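Local coordinates for protein fusolin (Unidentified entomopoxvirus, PDB 4YN2) that forms crystalline spindles that enhance viral virulence in insects and probably acts as a copper-dependent mono-oxygenase on chitin, at residues 1-6 / 137-142; 74-79 / 213-218; 144-149 / 209-214. All coordinates share one frame; numbering follows the deposited sequence.

Interaction 1 (1-6 / 137-142); sequences HGYMSF and CPTAVH. With ZN (zinc ion), chain C.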
loop_
_atom_site.group_PDB
_atom_site.type_symbol
_atom_site.label_atom_id
_atom_site.label_comp_id
_atom_site.label_asym_id
_atom_site.label_seq_id
_atom_site.Cartn_x
_atom_site.Cartn_y
_atom_site.Cartn_z
ATOM N N HIS A 1 -16.101 3.148 -10.926
ATOM C CA HIS A 1 -15.027 4.002 -10.465
ATOM C C HIS A 1 -14.999 4.008 -8.963
ATOM O O HIS A 1 -16.029 3.826 -8.317
ATOM C CB HIS A 1 -15.201 5.434 -10.997
ATOM C CG HIS A 1 -14.796 5.588 -12.419
ATOM N ND1 HIS A 1 -15.266 4.739 -13.393
ATOM C CD2 HIS A 1 -13.960 6.487 -12.986
ATOM C CE1 HIS A 1 -14.704 5.139 -14.520
ATOM N NE2 HIS A 1 -13.954 6.222 -14.326
ATOM N N GLY A 2 -13.825 4.251 -8.418
ATOM C CA GLY A 2 -13.648 4.340 -6.985
ATOM C C GLY A 2 -12.253 3.960 -6.563
ATOM O O GLY A 2 -11.343 3.861 -7.390
ATOM N N TYR A 3 -12.085 3.779 -5.274
ATOM C CA TYR A 3 -10.787 3.443 -4.695
ATOM C C TYR A 3 -10.959 2.777 -3.359
ATOM O O TYR A 3 -12.002 2.917 -2.720
ATOM C CB TYR A 3 -9.927 4.715 -4.519
ATOM C CG TYR A 3 -10.654 5.832 -3.803
ATOM C CD1 TYR A 3 -10.719 5.873 -2.415
ATOM C CD2 TYR A 3 -11.313 6.825 -4.513
ATOM C CE1 TYR A 3 -11.439 6.862 -1.754
ATOM C CE2 TYR A 3 -12.045 7.813 -3.863
ATOM C CZ TYR A 3 -12.110 7.825 -2.481
ATOM O OH TYR A 3 -12.795 8.813 -1.819
ATOM N N MET A 4 -9.916 2.093 -2.917
ATOM C CA MET A 4 -9.877 1.485 -1.595
ATOM C C MET A 4 -9.777 2.582 -0.539
ATOM O O MET A 4 -8.865 3.395 -0.601
ATOM C CB MET A 4 -8.688 0.512 -1.477
ATOM C CG MET A 4 -8.976 -0.847 -2.037
ATOM S SD MET A 4 -10.291 -1.730 -1.149
ATOM C CE MET A 4 -9.592 -1.833 0.453
ATOM N N SER A 5 -10.734 2.636 0.391
ATOM C CA SER A 5 -10.767 3.647 1.448
ATOM C C SER A 5 -10.288 3.057 2.743
ATOM O O SER A 5 -9.691 3.790 3.533
ATOM C CB SER A 5 -12.165 4.243 1.607
ATOM O OG SER A 5 -13.174 3.253 1.522
ATOM N N PHE A 6 -10.516 1.749 2.989
ATOM C CA PHE A 6 -9.958 1.131 4.190
ATOM C C PHE A 6 -9.482 -0.292 3.909
ATOM O O PHE A 6 -10.300 -1.157 3.635
ATOM C CB PHE A 6 -10.901 1.121 5.409
ATOM C CG PHE A 6 -10.096 0.646 6.596
ATOM C CD1 PHE A 6 -9.200 1.498 7.226
ATOM C CD2 PHE A 6 -10.049 -0.700 6.920
ATOM C CE1 PHE A 6 -8.336 1.026 8.213
ATOM C CE2 PHE A 6 -9.187 -1.170 7.906
ATOM C CZ PHE A 6 -8.331 -0.303 8.541
ATOM N N CYS A 137 -14.538 2.248 -1.763
ATOM C CA CYS A 137 -15.316 3.471 -1.879
ATOM C C CYS A 137 -15.705 3.684 -3.324
ATOM O O CYS A 137 -14.873 4.151 -4.098
ATOM C CB CYS A 137 -14.511 4.648 -1.334
ATOM S SG CYS A 137 -15.447 6.187 -1.197
ATOM N N PRO A 138 -16.938 3.316 -3.730
ATOM C CA PRO A 138 -17.314 3.473 -5.128
ATOM C C PRO A 138 -17.845 4.867 -5.414
ATOM O O PRO A 138 -18.662 5.366 -4.667
ATOM C CB PRO A 138 -18.413 2.422 -5.298
ATOM C CG PRO A 138 -19.102 2.397 -3.984
ATOM C CD PRO A 138 -18.060 2.758 -2.945
ATOM N N THR A 139 -17.423 5.474 -6.502
ATOM C CA THR A 139 -17.940 6.781 -6.878
ATOM C C THR A 139 -19.150 6.535 -7.844
ATOM O O THR A 139 -19.972 7.428 -8.028
ATOM C CB THR A 139 -16.795 7.650 -7.368
ATOM O OG1 THR A 139 -16.180 7.051 -8.493
ATOM C CG2 THR A 139 -15.733 7.841 -6.266
ATOM N N ALA A 140 -19.293 5.300 -8.366
ATOM C CA ALA A 140 -20.427 4.847 -9.182
ATOM C C ALA A 140 -20.738 3.383 -8.842
ATOM O O ALA A 140 -19.819 2.619 -8.550
ATOM C CB ALA A 140 -20.106 4.987 -10.656
ATOM N N VAL A 141 -22.014 3.000 -8.855
ATOM C CA VAL A 141 -22.427 1.626 -8.571
ATOM C C VAL A 141 -22.344 0.840 -9.873
ATOM O O VAL A 141 -23.162 1.071 -10.760
ATOM C CB VAL A 141 -23.853 1.596 -7.963
ATOM C CG1 VAL A 141 -24.368 0.167 -7.793
ATOM C CG2 VAL A 141 -23.886 2.354 -6.640
ATOM N N HIS A 142 -21.360 -0.069 -9.993
ATOM C CA HIS A 142 -21.188 -0.922 -11.175
ATOM C C HIS A 142 -21.451 -2.362 -10.821
ATOM O O HIS A 142 -20.672 -2.975 -10.099
ATOM C CB HIS A 142 -19.771 -0.820 -11.767
ATOM C CG HIS A 142 -19.335 0.549 -12.149
ATOM N ND1 HIS A 142 -20.190 1.445 -12.756
ATOM C CD2 HIS A 142 -18.103 1.101 -12.073
ATOM C CE1 HIS A 142 -19.472 2.536 -12.960
ATOM N NE2 HIS A 142 -18.201 2.358 -12.593
HETATM ZN ZN ZN C . -16.707 3.512 -12.933
#
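H1 and H142 converge on a single zinc ion. H1 chelates it twice, through the chain's own terminal amine N at 2.1 Å and through ring atom ND1 at 1.9 Å. That double grip depends on chi1 of -78°, which sets the imidazole beside the backbone N. H142 answers with its outer nitrogen, NE2, 1.9 Å from the metal. H1 ND1 sits in the plane of the H142 ring, at its edge, while A140 O lies over the centre of one face of that ring. H1 N and H142 NE2 are 2.8 Å apart because both serve the metal. The remaining ring nitrogen of H1, NE2, is hydrogen-bonded to E67. This is the histidine brace of lytic polysaccharide mono-oxygenases, which holds copper in active members, built here where the edge strand 2-6 pairs antiparallel with the end of strand 129-138. T139 N donates to H1 O at 2.8 Å, and T139 OG1, itself hydrogen-bonded to N66, presses on H1 CB. At G2 the strands run close, C137 O coming within 3.1 Å of G2 CA: a side chain there would run into C137 O and P138 CA, and the backbone angles (phi 152°) by themselves call for glycine. Y3 and C137 then exchange both backbone hydrogen bonds. With CG between the backbone N and the carbonyl carbon (chi1 51°), the Y3 ring leans across to C137, whose CB is 4.2 Å from the ring centroid, a CH-pi contact over the face, and whose SG, disulfide-bonded to C187, meets it obliquely. S5 OG, hydrogen-bonded to E135, touches C137 CB at 3.4 Å.

Interaction 2 (74-79 / 213-218); sequences PDYWDK and QRLDPV. With NAG (2-acetamido-2-deoxy-beta-D-glucopyranose), chain B; BMA (beta-D-mannopyranose), chain D.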
loop_
_atom_site.group_PDB
_atom_site.type_symbol
_atom_site.label_atom_id
_atom_site.label_comp_id
_atom_site.label_asym_id
_atom_site.label_seq_id
_atom_site.Cartn_x
_atom_site.Cartn_y
_atom_site.Cartn_z
ATOM N N PRO A 74 -14.207 -8.341 -23.356
ATOM C CA PRO A 74 -15.093 -9.443 -22.933
ATOM C C PRO A 74 -14.426 -10.613 -22.205
ATOM O O PRO A 74 -15.109 -11.324 -21.471
ATOM C CB PRO A 74 -15.702 -9.946 -24.258
ATOM C CG PRO A 74 -15.443 -8.912 -25.246
ATOM C CD PRO A 74 -14.238 -8.155 -24.821
ATOM N N ASP A 75 -13.122 -10.829 -22.419
ATOM C CA ASP A 75 -12.376 -11.937 -21.811
ATOM C C ASP A 75 -11.573 -11.465 -20.568
ATOM O O ASP A 75 -10.438 -11.879 -20.359
ATOM C CB ASP A 75 -11.453 -12.595 -22.856
ATOM C CG ASP A 75 -10.428 -11.663 -23.464
ATOM O OD1 ASP A 75 -10.740 -10.456 -23.620
ATOM O OD2 ASP A 75 -9.322 -12.143 -23.816
ATOM N N TYR A 76 -12.219 -10.665 -19.708
ATOM C CA TYR A 76 -11.678 -10.165 -18.430
ATOM C C TYR A 76 -11.343 -11.313 -17.450
ATOM O O TYR A 76 -10.607 -11.108 -16.495
ATOM C CB TYR A 76 -12.684 -9.186 -17.762
ATOM C CG TYR A 76 -14.029 -9.810 -17.483
ATOM C CD1 TYR A 76 -14.217 -10.642 -16.391
ATOM C CD2 TYR A 76 -15.088 -9.659 -18.375
ATOM C CE1 TYR A 76 -15.409 -11.324 -16.199
ATOM C CE2 TYR A 76 -16.299 -10.315 -18.176
ATOM C CZ TYR A 76 -16.459 -11.142 -17.082
ATOM O OH TYR A 76 -17.654 -11.796 -16.902
ATOM N N TRP A 77 -11.965 -12.478 -17.646
ATOM C CA TRP A 77 -11.774 -13.690 -16.836
ATOM C C TRP A 77 -10.521 -14.481 -17.249
ATOM O O TRP A 77 -10.147 -15.405 -16.537
ATOM C CB TRP A 77 -13.016 -14.624 -16.937
ATOM C CG TRP A 77 -13.528 -14.835 -18.329
ATOM C CD1 TRP A 77 -14.562 -14.173 -18.919
ATOM C CD2 TRP A 77 -12.931 -15.641 -19.357
ATOM N NE1 TRP A 77 -14.622 -14.481 -20.256
ATOM C CE2 TRP A 77 -13.668 -15.420 -20.541
ATOM C CE3 TRP A 77 -11.898 -16.593 -19.376
ATOM C CZ2 TRP A 77 -13.360 -16.058 -21.743
ATOM C CZ3 TRP A 77 -11.602 -17.232 -20.565
ATOM C CH2 TRP A 77 -12.332 -16.969 -21.729
ATOM N N ASP A 78 -9.929 -14.180 -18.419
ATOM C CA ASP A 78 -8.760 -14.887 -18.949
ATOM C C ASP A 78 -7.510 -14.365 -18.236
ATOM O O ASP A 78 -7.084 -13.241 -18.490
ATOM C CB ASP A 78 -8.698 -14.690 -20.479
ATOM C CG ASP A 78 -7.562 -15.389 -21.201
ATOM O OD1 ASP A 78 -6.509 -15.595 -20.585
ATOM O OD2 ASP A 78 -7.701 -15.646 -22.403
ATOM N N LYS A 79 -6.948 -15.183 -17.331
ATOM C CA LYS A 79 -5.794 -14.828 -16.496
ATOM C C LYS A 79 -4.579 -14.385 -17.319
ATOM O O LYS A 79 -3.961 -13.388 -16.958
ATOM C CB LYS A 79 -5.390 -15.986 -15.563
ATOM N N GLN A 213 -13.498 -5.813 -10.725
ATOM C CA GLN A 213 -13.717 -6.123 -12.126
ATOM C C GLN A 213 -15.182 -6.152 -12.501
ATOM O O GLN A 213 -15.935 -6.932 -11.931
ATOM C CB GLN A 213 -13.096 -7.487 -12.415
ATOM C CG GLN A 213 -13.223 -7.970 -13.867
ATOM C CD GLN A 213 -12.626 -7.007 -14.851
ATOM O OE1 GLN A 213 -11.453 -6.640 -14.756
ATOM N NE2 GLN A 213 -13.379 -6.610 -15.855
ATOM N N ARG A 214 -15.572 -5.366 -13.505
ATOM C CA ARG A 214 -16.932 -5.415 -14.026
ATOM C C ARG A 214 -17.090 -6.608 -14.952
ATOM O O ARG A 214 -16.182 -6.883 -15.737
ATOM C CB ARG A 214 -17.279 -4.150 -14.813
ATOM C CG ARG A 214 -17.362 -2.896 -13.982
ATOM C CD ARG A 214 -17.633 -1.642 -14.813
ATOM N NE ARG A 214 -18.883 -1.718 -15.590
ATOM C CZ ARG A 214 -19.676 -0.694 -15.907
ATOM N NH1 ARG A 214 -19.388 0.534 -15.493
ATOM N NH2 ARG A 214 -20.778 -0.897 -16.620
ATOM N N LEU A 215 -18.246 -7.287 -14.890
ATOM C CA LEU A 215 -18.549 -8.413 -15.768
ATOM C C LEU A 215 -19.426 -7.926 -16.913
ATOM O O LEU A 215 -20.645 -8.080 -16.877
ATOM C CB LEU A 215 -19.239 -9.561 -15.025
ATOM C CG LEU A 215 -18.574 -10.042 -13.728
ATOM C CD1 LEU A 215 -19.457 -9.807 -12.602
ATOM C CD2 LEU A 215 -18.300 -11.513 -13.748
ATOM N N ASP A 216 -18.821 -7.296 -17.907
ATOM C CA ASP A 216 -19.574 -6.813 -19.063
ATOM C C ASP A 216 -18.654 -6.764 -20.291
ATOM O O ASP A 216 -17.435 -6.909 -20.132
ATOM C CB ASP A 216 -20.225 -5.453 -18.749
ATOM C CG ASP A 216 -19.287 -4.345 -18.340
ATOM O OD1 ASP A 216 -18.202 -4.238 -18.938
ATOM O OD2 ASP A 216 -19.674 -3.537 -17.473
ATOM N N PRO A 217 -19.200 -6.575 -21.516
ATOM C CA PRO A 217 -18.344 -6.585 -22.712
ATOM C C PRO A 217 -17.156 -5.618 -22.694
ATOM O O PRO A 217 -16.124 -5.969 -23.241
ATOM C CB PRO A 217 -19.323 -6.213 -23.824
ATOM C CG PRO A 217 -20.611 -6.785 -23.354
ATOM C CD PRO A 217 -20.623 -6.456 -21.899
ATOM N N VAL A 218 -17.296 -4.418 -22.106
ATOM C CA VAL A 218 -16.206 -3.435 -22.051
ATOM C C VAL A 218 -15.112 -3.948 -21.075
ATOM O O VAL A 218 -13.934 -3.730 -21.303
ATOM C CB VAL A 218 -16.731 -2.016 -21.673
ATOM C CG1 VAL A 218 -15.583 -1.038 -21.442
ATOM C CG2 VAL A 218 -17.664 -1.481 -22.758
HETATM C C1 NAG B . -14.694 -17.169 -14.047
HETATM C C2 NAG B . -15.659 -16.729 -15.146
HETATM C C3 NAG B . -15.876 -17.895 -16.109
HETATM C C4 NAG B . -14.539 -18.432 -16.612
HETATM C C5 NAG B . -13.651 -18.806 -15.429
HETATM C C6 NAG B . -12.268 -19.277 -15.816
HETATM C C7 NAG B . -17.413 -15.065 -14.628
HETATM C C8 NAG B . -18.777 -14.860 -14.037
HETATM N N2 NAG B . -16.925 -16.317 -14.559
HETATM O O3 NAG B . -16.662 -17.430 -17.202
HETATM O O4 NAG B . -14.758 -19.597 -17.396
HETATM O O5 NAG B . -13.476 -17.656 -14.592
HETATM O O6 NAG B . -11.465 -18.215 -16.316
HETATM O O7 NAG B . -16.787 -14.145 -15.146
HETATM C C1 BMA D . -14.549 -19.523 -18.790
HETATM C C2 BMA D . -14.240 -20.929 -19.303
HETATM C C3 BMA D . -14.113 -20.925 -20.823
HETATM C C4 BMA D . -15.345 -20.300 -21.469
HETATM C C5 BMA D . -15.586 -18.914 -20.878
HETATM C C6 BMA D . -16.840 -18.244 -21.390
HETATM O O2 BMA D . -15.268 -21.826 -18.893
HETATM O O3 BMA D . -13.913 -22.247 -21.308
HETATM O O4 BMA D . -15.134 -20.173 -22.870
HETATM O O5 BMA D . -15.708 -19.006 -19.448
HETATM O O6 BMA D . -18.017 -18.907 -20.947
#
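P74 N and P217 O face each other at 3.1 Å, yet the proline nitrogen has no hydrogen to give, and no hydrogen bond runs between 74-79 and 213-218. What joins them is the ring of Y76, laid against the backbone and side chains where strand 206-214 runs out into a loop. R214 O stands 3.9 Å above the ring plane, over its centre, and W77 CD1 covers the opposite face nearer the rim. The ring reaches this place because chi1 of 59° sets CG between the backbone N and the carbonyl carbon. The Q213 chain crosses that of Y76, its amide plane within 2° of the ring plane but displaced toward CB, with Q213 NE2 3.3 Å from Y76 CB. Three hydrogen bonds fix the rotation of that amide: Q213 NE2 donates to R214 O at 2.8 Å and to G219 O, while OE1 accepts from R211. L215 meets the phenol end, its CD2 3.8 Å from Y76 CE1. On the side turned away from Y76, R214 NE forms a salt bridge at 2.7 Å with D216 OD2, which accepts on its syn lone pair; this ties the start of the loop back on itself. On the other segment a type I turn from D75 to D78 presents W77, and D78 N-caps helix 79-86. Y76 OH donates to O7 of an N-acetylglucosamine at 3.1 Å, the oxygen lying near the ring plane. The mannose beyond rests on the W77 indole, its C5 3.7 Å from W77 CZ2, with D75 CA beneath the other face. Together they make a carbohydrate-aromatic platform for a glycan, consistent with an N-linked core carried by N173.

Interaction 3 (144-149 / 209-214); sequences PSYYEV and YVRWQR. With NAG (2-acetamido-2-deoxy-beta-D-glucopyranose), chain E.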
loop_
_atom_site.group_PDB
_atom_site.type_symbol
_atom_site.label_atom_id
_atom_site.label_comp_id
_atom_site.label_asym_id
_atom_site.label_seq_id
_atom_site.Cartn_x
_atom_site.Cartn_y
_atom_site.Cartn_z
ATOM N N PRO A 144 -23.224 -6.040 -12.832
ATOM C CA PRO A 144 -22.470 -7.077 -12.119
ATOM C C PRO A 144 -20.959 -6.796 -12.068
ATOM O O PRO A 144 -20.370 -6.262 -13.011
ATOM C CB PRO A 144 -22.796 -8.339 -12.921
ATOM C CG PRO A 144 -23.031 -7.842 -14.306
ATOM C CD PRO A 144 -23.758 -6.547 -14.110
ATOM N N SER A 145 -20.344 -7.160 -10.950
ATOM C CA SER A 145 -18.910 -7.013 -10.742
ATOM C C SER A 145 -18.455 -7.943 -9.627
ATOM O O SER A 145 -19.280 -8.463 -8.885
ATOM C CB SER A 145 -18.574 -5.562 -10.398
ATOM O OG SER A 145 -19.175 -5.191 -9.169
ATOM N N TYR A 146 -17.153 -8.149 -9.500
ATOM C CA TYR A 146 -16.599 -8.958 -8.416
ATOM C C TYR A 146 -15.262 -8.388 -8.002
ATOM O O TYR A 146 -14.686 -7.556 -8.707
ATOM C CB TYR A 146 -16.478 -10.450 -8.794
ATOM C CG TYR A 146 -15.553 -10.732 -9.950
ATOM C CD1 TYR A 146 -15.983 -10.587 -11.258
ATOM C CD2 TYR A 146 -14.265 -11.210 -9.739
ATOM C CE1 TYR A 146 -15.135 -10.832 -12.330
ATOM C CE2 TYR A 146 -13.414 -11.479 -10.802
ATOM C CZ TYR A 146 -13.860 -11.311 -12.103
ATOM O OH TYR A 146 -13.051 -11.574 -13.181
ATOM N N TYR A 147 -14.811 -8.793 -6.820
ATOM C CA TYR A 147 -13.569 -8.329 -6.233
ATOM C C TYR A 147 -12.573 -9.444 -6.070
ATOM O O TYR A 147 -12.936 -10.503 -5.586
ATOM C CB TYR A 147 -13.843 -7.735 -4.843
ATOM C CG TYR A 147 -14.445 -6.356 -4.886
ATOM C CD1 TYR A 147 -15.813 -6.176 -5.029
ATOM C CD2 TYR A 147 -13.645 -5.225 -4.801
ATOM C CE1 TYR A 147 -16.375 -4.905 -5.059
ATOM C CE2 TYR A 147 -14.193 -3.949 -4.845
ATOM C CZ TYR A 147 -15.557 -3.790 -4.986
ATOM O OH TYR A 147 -16.092 -2.531 -5.006
ATOM N N GLU A 148 -11.316 -9.192 -6.438
ATOM C CA GLU A 148 -10.207 -10.083 -6.158
ATOM C C GLU A 148 -9.255 -9.327 -5.292
ATOM O O GLU A 148 -9.042 -8.133 -5.527
ATOM C CB GLU A 148 -9.496 -10.569 -7.425
ATOM C CG GLU A 148 -10.349 -11.442 -8.325
ATOM C CD GLU A 148 -9.701 -11.742 -9.658
ATOM O OE1 GLU A 148 -8.681 -11.097 -9.989
ATOM O OE2 GLU A 148 -10.209 -12.629 -10.379
ATOM N N VAL A 149 -8.691 -9.990 -4.286
ATOM C CA VAL A 149 -7.670 -9.402 -3.439
ATOM C C VAL A 149 -6.470 -10.305 -3.497
ATOM O O VAL A 149 -6.603 -11.519 -3.323
ATOM C CB VAL A 149 -8.110 -9.155 -1.979
ATOM C CG1 VAL A 149 -7.047 -8.367 -1.228
ATOM C CG2 VAL A 149 -9.444 -8.420 -1.927
ATOM N N TYR A 209 -3.290 -6.034 -3.295
ATOM C CA TYR A 209 -3.660 -5.583 -4.628
ATOM C C TYR A 209 -5.114 -5.926 -4.782
ATOM O O TYR A 209 -5.463 -7.108 -4.768
ATOM C CB TYR A 209 -2.798 -6.238 -5.699
ATOM C CG TYR A 209 -2.920 -5.613 -7.073
ATOM C CD1 TYR A 209 -2.709 -4.253 -7.258
ATOM C CD2 TYR A 209 -3.064 -6.405 -8.206
ATOM C CE1 TYR A 209 -2.682 -3.690 -8.522
ATOM C CE2 TYR A 209 -3.039 -5.849 -9.482
ATOM C CZ TYR A 209 -2.858 -4.489 -9.635
ATOM O OH TYR A 209 -2.827 -3.956 -10.900
ATOM N N VAL A 210 -5.969 -4.909 -4.809
ATOM C CA VAL A 210 -7.417 -5.079 -4.890
ATOM C C VAL A 210 -7.860 -4.781 -6.296
ATOM O O VAL A 210 -7.548 -3.720 -6.830
ATOM C CB VAL A 210 -8.159 -4.179 -3.865
ATOM C CG1 VAL A 210 -9.664 -4.408 -3.934
ATOM C CG2 VAL A 210 -7.645 -4.411 -2.444
ATOM N N ARG A 211 -8.602 -5.699 -6.882
ATOM C CA ARG A 211 -9.120 -5.577 -8.231
ATOM C C ARG A 211 -10.629 -5.620 -8.191
ATOM O O ARG A 211 -11.190 -6.600 -7.709
ATOM C CB ARG A 211 -8.581 -6.702 -9.100
ATOM C CG ARG A 211 -9.128 -6.733 -10.514
ATOM C CD ARG A 211 -8.692 -8.001 -11.203
ATOM N NE ARG A 211 -9.193 -8.047 -12.570
ATOM C CZ ARG A 211 -9.368 -9.144 -13.295
ATOM N NH1 ARG A 211 -9.077 -10.337 -12.792
ATOM N NH2 ARG A 211 -9.833 -9.058 -14.537
ATOM N N TRP A 212 -11.279 -4.572 -8.695
ATOM C CA TRP A 212 -12.731 -4.522 -8.831
ATOM C C TRP A 212 -13.019 -4.658 -10.311
ATOM O O TRP A 212 -12.754 -3.734 -11.069
ATOM C CB TRP A 212 -13.284 -3.227 -8.257
ATOM C CG TRP A 212 -14.778 -3.150 -8.271
ATOM C CD1 TRP A 212 -15.663 -4.188 -8.220
ATOM C CD2 TRP A 212 -15.559 -1.967 -8.408
ATOM N NE1 TRP A 212 -16.945 -3.712 -8.227
ATOM C CE2 TRP A 212 -16.915 -2.349 -8.332
ATOM C CE3 TRP A 212 -15.246 -0.611 -8.552
ATOM C CZ2 TRP A 212 -17.952 -1.426 -8.383
ATOM C CZ3 TRP A 212 -16.279 0.304 -8.628
ATOM C CH2 TRP A 212 -17.613 -0.103 -8.537
ATOM N N GLN A 213 -13.498 -5.813 -10.725
ATOM C CA GLN A 213 -13.717 -6.123 -12.126
ATOM C C GLN A 213 -15.182 -6.152 -12.501
ATOM O O GLN A 213 -15.935 -6.932 -11.931
ATOM C CB GLN A 213 -13.096 -7.487 -12.415
ATOM C CG GLN A 213 -13.223 -7.970 -13.867
ATOM C CD GLN A 213 -12.626 -7.007 -14.851
ATOM O OE1 GLN A 213 -11.453 -6.640 -14.756
ATOM N NE2 GLN A 213 -13.379 -6.610 -15.855
ATOM N N ARG A 214 -15.572 -5.366 -13.505
ATOM C CA ARG A 214 -16.932 -5.415 -14.026
ATOM C C ARG A 214 -17.090 -6.608 -14.952
ATOM O O ARG A 214 -16.182 -6.883 -15.737
ATOM C CB ARG A 214 -17.279 -4.150 -14.813
ATOM C CG ARG A 214 -17.362 -2.896 -13.982
ATOM C CD ARG A 214 -17.633 -1.642 -14.813
ATOM N NE ARG A 214 -18.883 -1.718 -15.590
ATOM C CZ ARG A 214 -19.676 -0.694 -15.907
ATOM N NH1 ARG A 214 -19.388 0.534 -15.493
ATOM N NH2 ARG A 214 -20.778 -0.897 -16.620
HETATM C C1 NAG E . -12.731 -15.328 -9.536
HETATM C C2 NAG E . -11.776 -15.970 -10.538
HETATM C C3 NAG E . -12.381 -15.832 -11.935
HETATM C C4 NAG E . -13.800 -16.393 -11.963
HETATM C C5 NAG E . -14.651 -15.788 -10.851
HETATM C C6 NAG E . -16.034 -16.395 -10.745
HETATM C C7 NAG E . -9.314 -16.012 -10.371
HETATM C C8 NAG E . -8.080 -15.174 -10.243
HETATM N N2 NAG E . -10.469 -15.337 -10.489
HETATM O O3 NAG E . -11.557 -16.571 -12.826
HETATM O O4 NAG E . -14.425 -16.090 -13.202
HETATM O O5 NAG E . -13.994 -15.991 -9.594
HETATM O O6 NAG E . -16.004 -17.809 -10.681
HETATM O O7 NAG E . -9.266 -17.237 -10.392
HETATM O O HOH W 1 -21.074 -4.176 -14.975
HETATM O O HOH W 2 -10.640 -12.785 -13.019
#
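Y147 and W212 lie in an offset stack at the centre of this antiparallel pairing: the phenol and the five-membered ring of the indole have centroids 4.0 Å apart and planes at 8°. The overlap is off-centre, with Y147 CZ over W212 CD1 and the hydroxyl reaching out over the indole. V149 and V210 continue the same face side by side, and F136 of the facing sheet meets both rings, so this is the core side of the beta sandwich. At the indole's edge W212 NE1 donates to S145 OG at 2.8 Å, somewhat out of the ring plane; that hydroxyl is also hydrogen-bonded to H142 O. Backbone bonds of Y146 with Q213 and E148 with R211 lock the strands together. On the opposite face Q213 CB sits over the Y146 ring, 4.1 Å from its centroid. Farther out, E148 and the fully extended R211 run in the same direction, and R211 NH1 forms a salt bridge with E148 OE1 at 2.9 Å, met from above the carboxylate plane though within the plane of the guanidinium. OE1 is shared with Y150 OH. The other oxygen, E148 OE2, accepts N2-H of an N-acetylglucosamine at 2.7 Å in a nearly straight bond (170°), plus a water that Y146 OH also contacts. So many donors around one buried carboxylate probably keep E148 ionised, its charge balanced by R211 and its second oxygen committed to the sugar amide.

In the fold
Interactions 2 and 3 share Q213 and R214 on strand 206-214, and side chains of that strand also reach interaction 1. The centres of interactions 2 and 3 are about 10 Å apart, and Y76 O probably accepts a hydrogen bond from R211 NH2 at 2.9 Å. Both hold the glycan: E148 of interaction 3 takes the first N-acetylglucosamine, while 74-79 and L215 of interaction 2 take the next sugars. Interaction 1, centred about 11 Å from interaction 3, supplies the metal site; W212 packs against it, CZ3 3.5 Å from H1 O, and R214 reaches it too, NH1 3.0 Å from H142 ND1. R211, on the same strand, pairs with the glycan-binding E148.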